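PDB 2G4R: molybdopterin biosynthesis Mog protein from Mycobacterium tuberculosis, which probably binds molybdopterin and takes part in building the molybdenum cofactor. Local coordinates for residues Ala29-Gln34 with Val65-Gly70; Glu33-Ser38 with Val141-Leu146; Gln43-Gly48 with Gly52-Asp57; Asp22-Ile27 with Gly133-Gly138; Asp97-Ser102 with Gly115-Ala120. All coordinates share one frame; numbering follows the deposited sequence.

In the fold
Contacts 1, 2 and 4 share helix 24-34, one layer of an alpha/beta/alpha fold. Contact 1 sets it on strand 65-69, while contacts 2 and 4, whose centres are about 14 Å apart, join it and the turn after it to helix 132-143 and the start of the next helix. Contacts 2 and 4 each lie about 8 Å from contact 1, centre to centre. Contact 3 packs helix 49-60 on the other face of the sheet, its centre about 22 Å from that of contact 2, and L55 joins it to I66 and T68 of contact 1. S102 of contact 5 meets V141 of contact 2 and D137 of contact 4; the side chain of R100 lies about 4 Å from a bound TRS, probably from the crystallisation liquor.

Contact 1: residues Ala29-Gln34 with Val65-Gly70; sequences AGWLEQ and VIITSG
The indole of W31 touches I67 with the far corner of its six-membered ring, CZ3 lying 4.0 Å from I67 CD1. At the edge of the same indole, in its plane, sits L32 CD2, and the imidazole of H35 stacks with it. I67 CD1 therefore ends between two neighbouring side chains of one helix: L32 CD2 is 3.9 Å from I67 CD1. The W31 and I67 side chains cross at about a right angle, whereas L32 and I67 run past each other in opposite directions. With CG trans to its backbone N, the W31 chi1 of 179° directs the ring from helix 24-34 toward the strand. This is the helix-on-sheet packing of an alpha/beta/alpha sandwich, with strand 65-69 inside the run of parallel strands. The strand alternates accordingly: V65, I67 and S69 face the layer that holds helix 24-34, while I66 and T68 face helix 49-60 on the other side. No hydrogen bond spans the two segments; they bury 97 Å², and the touching atoms are all side-chain carbons. L139, L142 and A143 of helix 132-143, with L146 beyond it, pack on W31 as well.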
# COMPACT_ATOMS: atom_id res chain seq x y z
N ALA A 29 14.19 10.81 3.51
CA ALA A 29 13.80 11.31 4.84
C ALA A 29 15.00 11.79 5.64
O ALA A 29 14.94 12.78 6.33
CB ALA A 29 13.05 10.27 5.58
N GLY A 30 16.11 11.08 5.55
CA GLY A 30 17.31 11.43 6.29
C GLY A 30 17.95 12.68 5.73
O GLY A 30 18.39 13.56 6.47
N TRP A 31 18.00 12.77 4.40
CA TRP A 31 18.56 13.94 3.75
C TRP A 31 17.72 15.20 4.08
O TRP A 31 18.26 16.29 4.34
CB TRP A 31 18.68 13.70 2.25
CG TRP A 31 19.22 14.83 1.42
CD1 TRP A 31 20.49 14.97 0.95
CD2 TRP A 31 18.48 15.93 0.91
NE1 TRP A 31 20.59 16.11 0.20
CE2 TRP A 31 19.36 16.72 0.15
CE3 TRP A 31 17.14 16.32 1.00
CZ2 TRP A 31 18.96 17.88 -0.49
CZ3 TRP A 31 16.74 17.50 0.36
CH2 TRP A 31 17.65 18.25 -0.38
N LEU A 32 16.40 15.05 4.09
CA LEU A 32 15.53 16.18 4.44
C LEU A 32 15.78 16.71 5.86
O LEU A 32 15.70 17.93 6.13
CB LEU A 32 14.08 15.79 4.27
CG LEU A 32 13.55 15.79 2.80
CD1 LEU A 32 12.14 15.23 2.72
CD2 LEU A 32 13.54 17.20 2.19
N GLU A 33 16.07 15.78 6.75
CA GLU A 33 16.34 16.09 8.17
C GLU A 33 17.63 16.91 8.28
O GLU A 33 17.74 17.81 9.10
CB GLU A 33 16.43 14.76 8.94
CG GLU A 33 16.91 14.75 10.41
CD GLU A 33 17.10 13.30 10.99
OE1 GLU A 33 17.54 13.20 12.17
OE2 GLU A 33 16.83 12.26 10.27
N GLN A 34 18.60 16.58 7.41
CA GLN A 34 19.85 17.29 7.33
C GLN A 34 19.71 18.68 6.73
O GLN A 34 20.61 19.50 6.89
CB GLN A 34 20.88 16.45 6.59
CG GLN A 34 21.01 15.05 7.21
CD GLN A 34 22.41 14.48 7.15
OE1 GLN A 34 23.34 14.97 7.83
NE2 GLN A 34 22.58 13.43 6.32
N VAL A 65 8.19 21.57 -0.58
CA VAL A 65 8.90 20.66 -1.45
C VAL A 65 8.31 19.26 -1.47
O VAL A 65 7.98 18.66 -0.42
CB VAL A 65 10.44 20.50 -1.08
CG1 VAL A 65 11.15 19.75 -2.18
CG2 VAL A 65 11.12 21.84 -0.85
N ILE A 66 8.17 18.72 -2.65
CA ILE A 66 7.82 17.30 -2.78
C ILE A 66 8.91 16.56 -3.53
O ILE A 66 9.29 16.93 -4.66
CB ILE A 66 6.45 17.07 -3.51
CG1 ILE A 66 5.31 17.84 -2.86
CG2 ILE A 66 6.15 15.58 -3.63
CD1 ILE A 66 4.16 18.10 -3.80
N ILE A 67 9.38 15.48 -2.90
CA ILE A 67 10.39 14.62 -3.47
C ILE A 67 9.76 13.28 -3.79
O ILE A 67 9.21 12.61 -2.93
CB ILE A 67 11.65 14.54 -2.60
CG1 ILE A 67 12.28 15.95 -2.51
CG2 ILE A 67 12.68 13.60 -3.26
CD1 ILE A 67 13.51 16.07 -1.58
N THR A 68 9.80 12.91 -5.07
CA THR A 68 9.32 11.61 -5.51
C THR A 68 10.47 10.69 -5.90
O THR A 68 11.53 11.13 -6.42
CB THR A 68 8.30 11.66 -6.71
OG1 THR A 68 8.99 11.89 -7.94
CG2 THR A 68 7.19 12.68 -6.51
N SER A 69 10.24 9.39 -5.70
CA SER A 69 11.13 8.37 -6.13
C SER A 69 10.41 7.19 -6.83
O SER A 69 9.43 6.63 -6.29
CB SER A 69 11.99 7.86 -4.96
OG SER A 69 12.82 6.75 -5.35
N GLY A 70 10.91 6.88 -8.05
CA GLY A 70 10.49 5.75 -8.83
C GLY A 70 9.44 6.08 -9.90
O GLY A 70 8.85 7.16 -9.91

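Contact 2: residues Glu33-Ser38 with Val141-Leu146; sequences EQHGFS and VLADVL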
# COMPACT_ATOMS: atom_id res chain seq x y z
N GLU A 33 16.07 15.78 6.75
CA GLU A 33 16.34 16.09 8.17
C GLU A 33 17.63 16.91 8.28
O GLU A 33 17.74 17.81 9.10
CB GLU A 33 16.43 14.76 8.94
CG GLU A 33 16.91 14.75 10.41
CD GLU A 33 17.10 13.30 10.99
OE1 GLU A 33 17.54 13.20 12.17
OE2 GLU A 33 16.83 12.26 10.27
N GLN A 34 18.60 16.58 7.41
CA GLN A 34 19.85 17.29 7.33
C GLN A 34 19.71 18.68 6.73
O GLN A 34 20.61 19.50 6.89
CB GLN A 34 20.88 16.45 6.59
CG GLN A 34 21.01 15.05 7.21
CD GLN A 34 22.41 14.48 7.15
OE1 GLN A 34 23.34 14.97 7.83
NE2 GLN A 34 22.58 13.43 6.32
N HIS A 35 18.58 18.97 6.07
CA HIS A 35 18.41 20.26 5.39
C HIS A 35 17.23 21.10 5.94
O HIS A 35 16.64 21.90 5.22
CB HIS A 35 18.26 20.04 3.88
CG HIS A 35 19.52 19.58 3.22
ND1 HIS A 35 19.97 18.28 3.28
CD2 HIS A 35 20.45 20.26 2.50
CE1 HIS A 35 21.12 18.17 2.62
NE2 HIS A 35 21.43 19.36 2.14
N GLY A 36 16.90 20.94 7.21
CA GLY A 36 15.98 21.86 7.88
C GLY A 36 14.51 21.50 7.80
O GLY A 36 13.63 22.28 8.17
N PHE A 37 14.23 20.30 7.31
CA PHE A 37 12.89 19.81 7.41
C PHE A 37 12.94 18.90 8.61
O PHE A 37 13.97 18.75 9.29
CB PHE A 37 12.52 19.05 6.13
CG PHE A 37 12.70 19.88 4.90
CD1 PHE A 37 13.96 20.08 4.36
CD2 PHE A 37 11.60 20.46 4.27
CE1 PHE A 37 14.12 20.87 3.23
CE2 PHE A 37 11.75 21.24 3.14
CZ PHE A 37 13.01 21.44 2.61
N SER A 38 11.83 18.27 8.91
CA SER A 38 11.87 17.14 9.83
C SER A 38 10.43 16.89 10.13
O SER A 38 9.59 17.72 9.80
CB SER A 38 12.62 17.46 11.14
OG SER A 38 12.07 18.59 11.81
N VAL A 141 22.67 16.82 -6.09
CA VAL A 141 22.45 17.88 -7.04
C VAL A 141 21.52 18.90 -6.43
O VAL A 141 21.82 20.09 -6.45
CB VAL A 141 21.85 17.35 -8.35
CG1 VAL A 141 21.32 18.49 -9.19
CG2 VAL A 141 22.85 16.59 -9.06
N LEU A 142 20.40 18.43 -5.86
CA LEU A 142 19.41 19.30 -5.26
C LEU A 142 20.00 20.14 -4.13
O LEU A 142 19.61 21.28 -3.96
CB LEU A 142 18.20 18.53 -4.72
CG LEU A 142 17.07 19.31 -4.03
CD1 LEU A 142 16.38 20.26 -5.01
CD2 LEU A 142 16.01 18.36 -3.46
N ALA A 143 20.93 19.57 -3.37
CA ALA A 143 21.52 20.28 -2.24
C ALA A 143 22.24 21.57 -2.66
O ALA A 143 22.25 22.52 -1.92
CB ALA A 143 22.48 19.35 -1.43
N ASP A 144 22.82 21.57 -3.84
CA ASP A 144 23.51 22.73 -4.40
C ASP A 144 22.58 23.92 -4.72
O ASP A 144 23.06 25.06 -4.89
CB ASP A 144 24.17 22.32 -5.74
CG ASP A 144 25.42 21.45 -5.59
OD1 ASP A 144 26.05 21.42 -4.50
OD2 ASP A 144 25.78 20.81 -6.63
N VAL A 145 21.29 23.66 -4.87
CA VAL A 145 20.37 24.68 -5.30
C VAL A 145 19.09 24.86 -4.48
O VAL A 145 18.36 25.82 -4.76
CB VAL A 145 19.93 24.45 -6.77
CG1 VAL A 145 21.14 24.41 -7.70
CG2 VAL A 145 19.02 23.22 -6.88
N LEU A 146 18.81 23.97 -3.51
CA LEU A 146 17.54 24.01 -2.76
C LEU A 146 17.24 25.38 -2.13
O LEU A 146 16.15 25.93 -2.29
CB LEU A 146 17.48 22.92 -1.68
CG LEU A 146 16.13 22.76 -0.90
CD1 LEU A 146 14.91 22.70 -1.81
CD2 LEU A 146 16.12 21.52 -0.00
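In H35 and F37 the first torsion sets CG opposite the carbonyl carbon (chi1 -69° and -55°), which carries both rings across to the 141-146 segment; in L146 the CG instead stands opposite the backbone N (chi1 -174°), sending its branch back to meet F37. The two apolar chains arrive from opposite directions. L146 CD2 lies at the edge of the phenyl ring and near its plane, 3.9 Å from F37 CE1 and 4.1 Å from F37 CZ. H35 makes the second touch, its NE2 coming to 3.7 Å from A143 CB, a van der Waals approach to a methyl group. The other nitrogen, ND1, is hydrogen-bonded to W31 O one turn back, which helps to fix the rotation of the imidazole. G36, with a positive phi, turns the chain between the two rings, and F37 N probably bonds L32 O. F37 and L146 are buried and both reach V65 of the neighbouring strand. The turn after helix 24-34 thus packs on A143, near the end of helix 132-143, and on L146, which begins helix 146-153, all on one face of the sheet in the layered alpha/beta/alpha architecture of this probable molybdopterin-binding domain.

Contact 3: residues Gln43-Gly48 with Gly52-Asp57; sequences QVVADG and GEALHD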
# COMPACT_ATOMS: atom_id res chain seq x y z
N GLN A 43 5.39 8.44 1.91
CA GLN A 43 4.11 7.85 1.43
C GLN A 43 4.42 6.98 0.24
O GLN A 43 4.98 7.44 -0.76
CB GLN A 43 3.10 8.91 0.95
CG GLN A 43 3.17 10.12 1.81
CD GLN A 43 2.51 11.38 1.27
OE1 GLN A 43 1.55 11.35 0.45
NE2 GLN A 43 2.99 12.50 1.79
N VAL A 44 4.04 5.73 0.32
CA VAL A 44 4.33 4.81 -0.71
C VAL A 44 3.03 4.58 -1.41
O VAL A 44 2.00 4.30 -0.75
CB VAL A 44 4.92 3.49 -0.18
CG1 VAL A 44 5.33 2.61 -1.36
CG2 VAL A 44 6.13 3.75 0.72
N VAL A 45 3.04 4.77 -2.72
CA VAL A 45 1.81 4.67 -3.53
C VAL A 45 2.08 3.88 -4.82
O VAL A 45 3.23 3.75 -5.26
CB VAL A 45 1.19 6.06 -3.91
CG1 VAL A 45 0.93 6.91 -2.72
CG2 VAL A 45 2.11 6.85 -4.91
N ALA A 46 1.01 3.33 -5.41
CA ALA A 46 1.11 2.60 -6.67
C ALA A 46 1.33 3.55 -7.84
O ALA A 46 1.06 4.77 -7.74
CB ALA A 46 -0.14 1.74 -6.93
N ASP A 47 1.82 2.98 -8.94
CA ASP A 47 2.01 3.73 -10.19
C ASP A 47 0.63 4.20 -10.65
O ASP A 47 -0.36 3.57 -10.38
CB ASP A 47 2.52 2.82 -11.31
CG ASP A 47 3.94 2.36 -11.13
OD1 ASP A 47 4.90 3.16 -11.02
OD2 ASP A 47 4.11 1.13 -11.20
N GLY A 48 0.56 5.33 -11.30
CA GLY A 48 -0.72 5.76 -11.89
C GLY A 48 -1.46 6.79 -11.10
O GLY A 48 -0.87 7.71 -10.51
N GLY A 52 -0.89 10.99 -9.07
CA GLY A 52 -1.67 12.23 -9.19
C GLY A 52 -2.35 12.65 -7.87
O GLY A 52 -2.29 13.82 -7.44
N GLU A 53 -3.02 11.69 -7.25
CA GLU A 53 -3.72 11.92 -5.99
C GLU A 53 -2.77 12.40 -4.91
O GLU A 53 -3.06 13.40 -4.26
CB GLU A 53 -4.43 10.63 -5.51
CG GLU A 53 -5.14 10.80 -4.17
CD GLU A 53 -5.81 9.52 -3.67
OE1 GLU A 53 -5.35 8.37 -4.04
OE2 GLU A 53 -6.79 9.68 -2.91
N ALA A 54 -1.64 11.72 -4.73
CA ALA A 54 -0.65 12.17 -3.72
C ALA A 54 -0.06 13.60 -4.00
O ALA A 54 0.07 14.44 -3.10
CB ALA A 54 0.44 11.17 -3.61
N LEU A 55 0.22 13.89 -5.25
CA LEU A 55 0.80 15.17 -5.60
C LEU A 55 -0.20 16.30 -5.42
O LEU A 55 0.12 17.34 -4.85
CB LEU A 55 1.36 15.15 -7.02
CG LEU A 55 2.56 14.23 -7.27
CD1 LEU A 55 3.00 14.39 -8.71
CD2 LEU A 55 3.69 14.50 -6.37
N HIS A 56 -1.41 16.11 -5.91
CA HIS A 56 -2.44 17.16 -5.76
C HIS A 56 -2.67 17.45 -4.29
O HIS A 56 -2.70 18.59 -3.87
CB HIS A 56 -3.74 16.75 -6.45
CG HIS A 56 -3.74 17.01 -7.93
ND1 HIS A 56 -3.71 18.28 -8.48
CD2 HIS A 56 -3.79 16.16 -8.98
CE1 HIS A 56 -3.76 18.19 -9.79
NE2 HIS A 56 -3.80 16.92 -10.12
N ASP A 57 -2.77 16.39 -3.49
CA ASP A 57 -2.96 16.52 -2.09
C ASP A 57 -1.80 17.28 -1.45
O ASP A 57 -2.01 18.07 -0.53
CB ASP A 57 -3.11 15.14 -1.45
CG ASP A 57 -4.49 14.51 -1.72
OD1 ASP A 57 -5.37 15.15 -2.37
OD2 ASP A 57 -4.70 13.35 -1.29
O HOH W 1 0.33 13.72 -0.29
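Strand 43-45 turns through A46 to G48 straight into helix 49-60, which folds back beside it with V45 and A54 7.9 Å apart at their CA atoms. G48 holds the N-cap position with a positive phi of 101°; its carbonyl O faces G52 N at 3.6 Å without forming a hydrogen bond. A54 is the residue of the helix that Q43 and V45 both meet. Its methyl CB lies 4.4 Å from V45 CG1, and Q43 OE1 comes to 4.2 Å from the same A54 CB. The strand and helix open the beta-alpha-beta crossover that leads from 43-45 to strand 65-69, the strands being parallel with strand 6-11 between them. One ordered water spans the polar end of the interface, donating to Q43 OE1 at 2.8 Å and to A54 O at 2.9 Å. The amide oxygen of Q43 is thus linked to the helix backbone through water, with no direct bond across. Beyond the two segments, Q43 and V45 pair through their backbones with strand 6-11, and L55 packs on T84 and V87 of helix 80-87. In the trimer, Q43 packs against S38 of the second subunit and A46 against P26 of the third.

Contact 4: residues Asp22-Ile27 with Gly133-Gly138; sequences DDCGPI and GGVRDG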
# COMPACT_ATOMS: atom_id res chain seq x y z
N ASP A 22 10.86 -0.54 0.78
CA ASP A 22 11.13 0.84 0.30
C ASP A 22 12.52 1.24 0.84
O ASP A 22 12.62 1.64 1.99
CB ASP A 22 10.06 1.82 0.83
CG ASP A 22 10.44 3.31 0.62
OD1 ASP A 22 11.20 3.60 -0.32
OD2 ASP A 22 9.99 4.18 1.40
N ASP A 23 13.58 1.16 0.03
CA ASP A 23 14.88 1.66 0.53
C ASP A 23 15.13 3.11 0.15
O ASP A 23 15.94 3.78 0.82
CB ASP A 23 16.07 0.79 0.17
CG ASP A 23 16.01 0.24 -1.22
OD1 ASP A 23 15.26 0.77 -2.07
OD2 ASP A 23 16.72 -0.76 -1.42
N CYS A 24 14.39 3.64 -0.83
CA CYS A 24 14.59 5.01 -1.25
C CYS A 24 14.01 6.08 -0.32
O CYS A 24 14.63 7.09 -0.08
CB CYS A 24 14.06 5.18 -2.68
SG CYS A 24 15.02 4.30 -3.93
N GLY A 25 12.78 5.87 0.14
CA GLY A 25 12.14 6.76 1.08
C GLY A 25 12.94 7.14 2.33
O GLY A 25 13.03 8.31 2.64
N PRO A 26 13.48 6.15 3.07
CA PRO A 26 14.37 6.48 4.20
C PRO A 26 15.60 7.35 3.82
O PRO A 26 15.95 8.25 4.59
CB PRO A 26 14.79 5.11 4.73
CG PRO A 26 13.72 4.12 4.18
CD PRO A 26 13.25 4.70 2.91
N ILE A 27 16.20 7.10 2.67
CA ILE A 27 17.29 7.94 2.22
C ILE A 27 16.84 9.41 2.10
O ILE A 27 17.50 10.33 2.59
CB ILE A 27 17.95 7.45 0.89
CG1 ILE A 27 18.54 6.04 1.06
CG2 ILE A 27 19.01 8.49 0.47
CD1 ILE A 27 18.87 5.34 -0.21
N GLY A 133 21.14 4.57 -5.07
CA GLY A 133 22.24 5.42 -5.59
C GLY A 133 21.82 6.62 -6.44
O GLY A 133 22.43 7.69 -6.37
N GLY A 134 20.83 6.42 -7.30
CA GLY A 134 20.26 7.50 -8.14
C GLY A 134 19.60 8.56 -7.30
O GLY A 134 19.75 9.76 -7.56
N VAL A 135 18.92 8.11 -6.25
CA VAL A 135 18.34 9.02 -5.25
C VAL A 135 19.42 9.86 -4.52
O VAL A 135 19.34 11.10 -4.48
CB VAL A 135 17.48 8.20 -4.29
CG1 VAL A 135 17.13 8.95 -3.04
CG2 VAL A 135 16.18 7.69 -4.99
N ARG A 136 20.46 9.22 -4.00
CA ARG A 136 21.52 9.92 -3.27
C ARG A 136 22.25 10.92 -4.16
O ARG A 136 22.53 12.04 -3.75
CB ARG A 136 22.50 8.91 -2.60
CG ARG A 136 22.83 9.18 -1.15
CD ARG A 136 23.76 8.09 -0.52
NE ARG A 136 23.09 7.23 0.46
CZ ARG A 136 22.70 5.98 0.24
NH1 ARG A 136 22.85 5.42 -0.96
NH2 ARG A 136 22.12 5.30 1.23
N ASP A 137 22.59 10.51 -5.38
CA ASP A 137 23.21 11.39 -6.40
C ASP A 137 22.33 12.60 -6.75
O ASP A 137 22.80 13.73 -6.84
CB ASP A 137 23.51 10.62 -7.70
CG ASP A 137 24.73 9.66 -7.61
OD1 ASP A 137 25.59 9.82 -6.71
OD2 ASP A 137 24.81 8.72 -8.49
N GLY A 138 21.05 12.34 -6.99
CA GLY A 138 20.12 13.42 -7.31
C GLY A 138 19.88 14.37 -6.13
O GLY A 138 19.76 15.58 -6.33
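I27 leaves helix 24-34 with its CB aimed at helix 132-143 and divides there into two branches. CG2, opposite the backbone N, lies 4.0 Å from V135 CG1. CG1 takes the other way (chi1 -61°) and passes 3.7 Å from R136 NH2. The tip, CD1, then settles over one face of the guanidinium, 3.6 Å from R136 NH2 and 3.9 Å from R136 CZ. The arginine reaches this place by bending at chi3 (-109°), so that its flat end turns back over I27, the two side chains crossing at about a right angle. I27 has the largest surface buried by the contact, and the aliphatic tip meets a charged plane by packing, with no hydrogen bond between the segments. One turn earlier, C24 SG presses on the other methyl of V135, CG2, at 3.7 Å, so V135 takes I27 on one branch and C24 on the other. The start of helix 24-34 is capped by D22, whose OD1 accepts from G25 N at 2.8 Å with an N-H...O angle of 166°, the donor coming on the syn side but somewhat out of the carboxylate plane. Alongside the pair runs strand 65-69, where S69 touches both C24 and V135; P132, at the head of helix 132-143, packs on C24 and I27, so the two helices lie next to each other on the same face of the sheet.

Contact 5: residues Asp97-Ser102 with Gly115-Ala120; sequences DAIRRS and GVCGVA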
# COMPACT_ATOMS: atom_id res chain seq x y z
N ASP A 97 17.72 17.57 -15.92
CA ASP A 97 18.90 17.18 -16.72
C ASP A 97 20.10 16.93 -15.77
O ASP A 97 20.73 15.91 -15.86
CB ASP A 97 19.24 18.27 -17.77
CG ASP A 97 18.14 18.44 -18.89
OD1 ASP A 97 17.10 17.72 -18.91
OD2 ASP A 97 18.36 19.30 -19.77
N ALA A 98 20.35 17.85 -14.84
CA ALA A 98 21.50 17.73 -13.91
C ALA A 98 21.33 16.48 -13.04
O ALA A 98 22.30 15.81 -12.79
CB ALA A 98 21.66 18.97 -13.04
N ILE A 99 20.12 16.24 -12.54
CA ILE A 99 19.81 14.98 -11.81
C ILE A 99 20.12 13.73 -12.66
O ILE A 99 20.75 12.80 -12.15
CB ILE A 99 18.37 14.97 -11.26
CG1 ILE A 99 18.22 16.02 -10.12
CG2 ILE A 99 17.98 13.56 -10.71
CD1 ILE A 99 16.74 16.37 -9.80
N ARG A 100 19.72 13.72 -13.94
CA ARG A 100 20.13 12.63 -14.86
C ARG A 100 21.61 12.53 -14.98
O ARG A 100 22.18 11.42 -14.85
CB ARG A 100 19.53 12.77 -16.26
CG ARG A 100 18.14 12.18 -16.39
CD ARG A 100 17.66 12.28 -17.87
NE ARG A 100 17.22 13.62 -18.14
CZ ARG A 100 16.00 14.09 -17.82
NH1 ARG A 100 15.73 15.34 -18.11
NH2 ARG A 100 15.06 13.33 -17.21
N ARG A 101 22.28 13.64 -15.19
CA ARG A 101 23.74 13.59 -15.40
C ARG A 101 24.51 13.21 -14.14
O ARG A 101 25.65 12.80 -14.24
CB ARG A 101 24.28 14.91 -15.87
CG ARG A 101 24.08 15.15 -17.32
CD ARG A 101 24.62 16.49 -17.72
NE ARG A 101 23.57 17.52 -17.75
CZ ARG A 101 23.49 18.58 -16.95
NH1 ARG A 101 24.42 18.85 -16.03
NH2 ARG A 101 22.50 19.43 -17.10
N SER A 102 23.88 13.37 -12.97
CA SER A 102 24.52 13.16 -11.67
C SER A 102 24.95 11.68 -11.53
O SER A 102 25.99 11.39 -10.99
CB SER A 102 23.56 13.59 -10.54
OG SER A 102 22.58 12.58 -10.19
N GLY A 115 12.33 11.64 -15.46
CA GLY A 115 11.94 12.51 -14.38
C GLY A 115 11.91 13.96 -14.83
O GLY A 115 12.70 14.39 -15.68
N VAL A 116 10.95 14.66 -14.28
CA VAL A 116 10.88 16.10 -14.36
C VAL A 116 10.99 16.70 -12.94
O VAL A 116 10.95 16.00 -11.92
CB VAL A 116 9.58 16.55 -15.06
CG1 VAL A 116 9.50 15.98 -16.43
CG2 VAL A 116 8.33 16.15 -14.23
N CYS A 117 11.22 17.99 -12.91
CA CYS A 117 11.13 18.82 -11.74
C CYS A 117 10.32 20.03 -12.19
O CYS A 117 10.32 20.37 -13.37
CB CYS A 117 12.48 19.32 -11.29
SG CYS A 117 13.71 18.03 -10.81
N GLY A 118 9.68 20.72 -11.25
CA GLY A 118 8.97 21.95 -11.57
C GLY A 118 8.40 22.61 -10.37
O GLY A 118 8.66 22.20 -9.21
N VAL A 119 7.58 23.63 -10.63
CA VAL A 119 6.82 24.33 -9.62
C VAL A 119 5.32 24.18 -9.91
O VAL A 119 4.86 24.18 -11.09
CB VAL A 119 7.24 25.84 -9.50
CG1 VAL A 119 6.38 26.56 -8.50
CG2 VAL A 119 8.71 26.00 -9.16
N ALA A 120 4.58 23.95 -8.82
CA ALA A 120 3.11 23.92 -8.80
C ALA A 120 2.66 24.81 -7.64
O ALA A 120 2.90 24.48 -6.47
CB ALA A 120 2.60 22.51 -8.59
O HOH W 2 12.82 15.94 -17.87
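R100 and G115 form the polar half of this contact. The arginine chain bends at chi3 (-79°) to bring NH2 within 3.0 Å of G115 O, a hydrogen bond with an N-H...O angle of 154°. NH2 lies in the plane of that carbonyl, on a lone pair, although the oxygen sits somewhat off the guanidinium plane. The same oxygen also receives a water at 2.7 Å, and this water in turn accepts from R100 NH1 at 3.0 Å, so G115 O is gripped by two donors and tied twice to one arginine. R100 NH1 further makes a salt bridge with D97 OD1, 2.9 Å away in the guanidinium plane, on the anti lone pair of the carboxylate. D97 is one turn earlier on helix 93-102, and the pairing holds the guanidinium in place. In fold terms, the helix packs on the part of the mixed sheet where strand 117-120 runs antiparallel to strand 123-128. I99 supplies the apolar half: its CD1 meets C117 SG at 3.6 Å, and both side chains also touch I126 of the neighbouring strand. R100 NH2 has a second acceptor in S113 O. D97 OD1 is shared as well, bonding a TRS molecule that probably came from the crystallisation liquor. V141 of helix 132-143 packs against A98, I99 and S102.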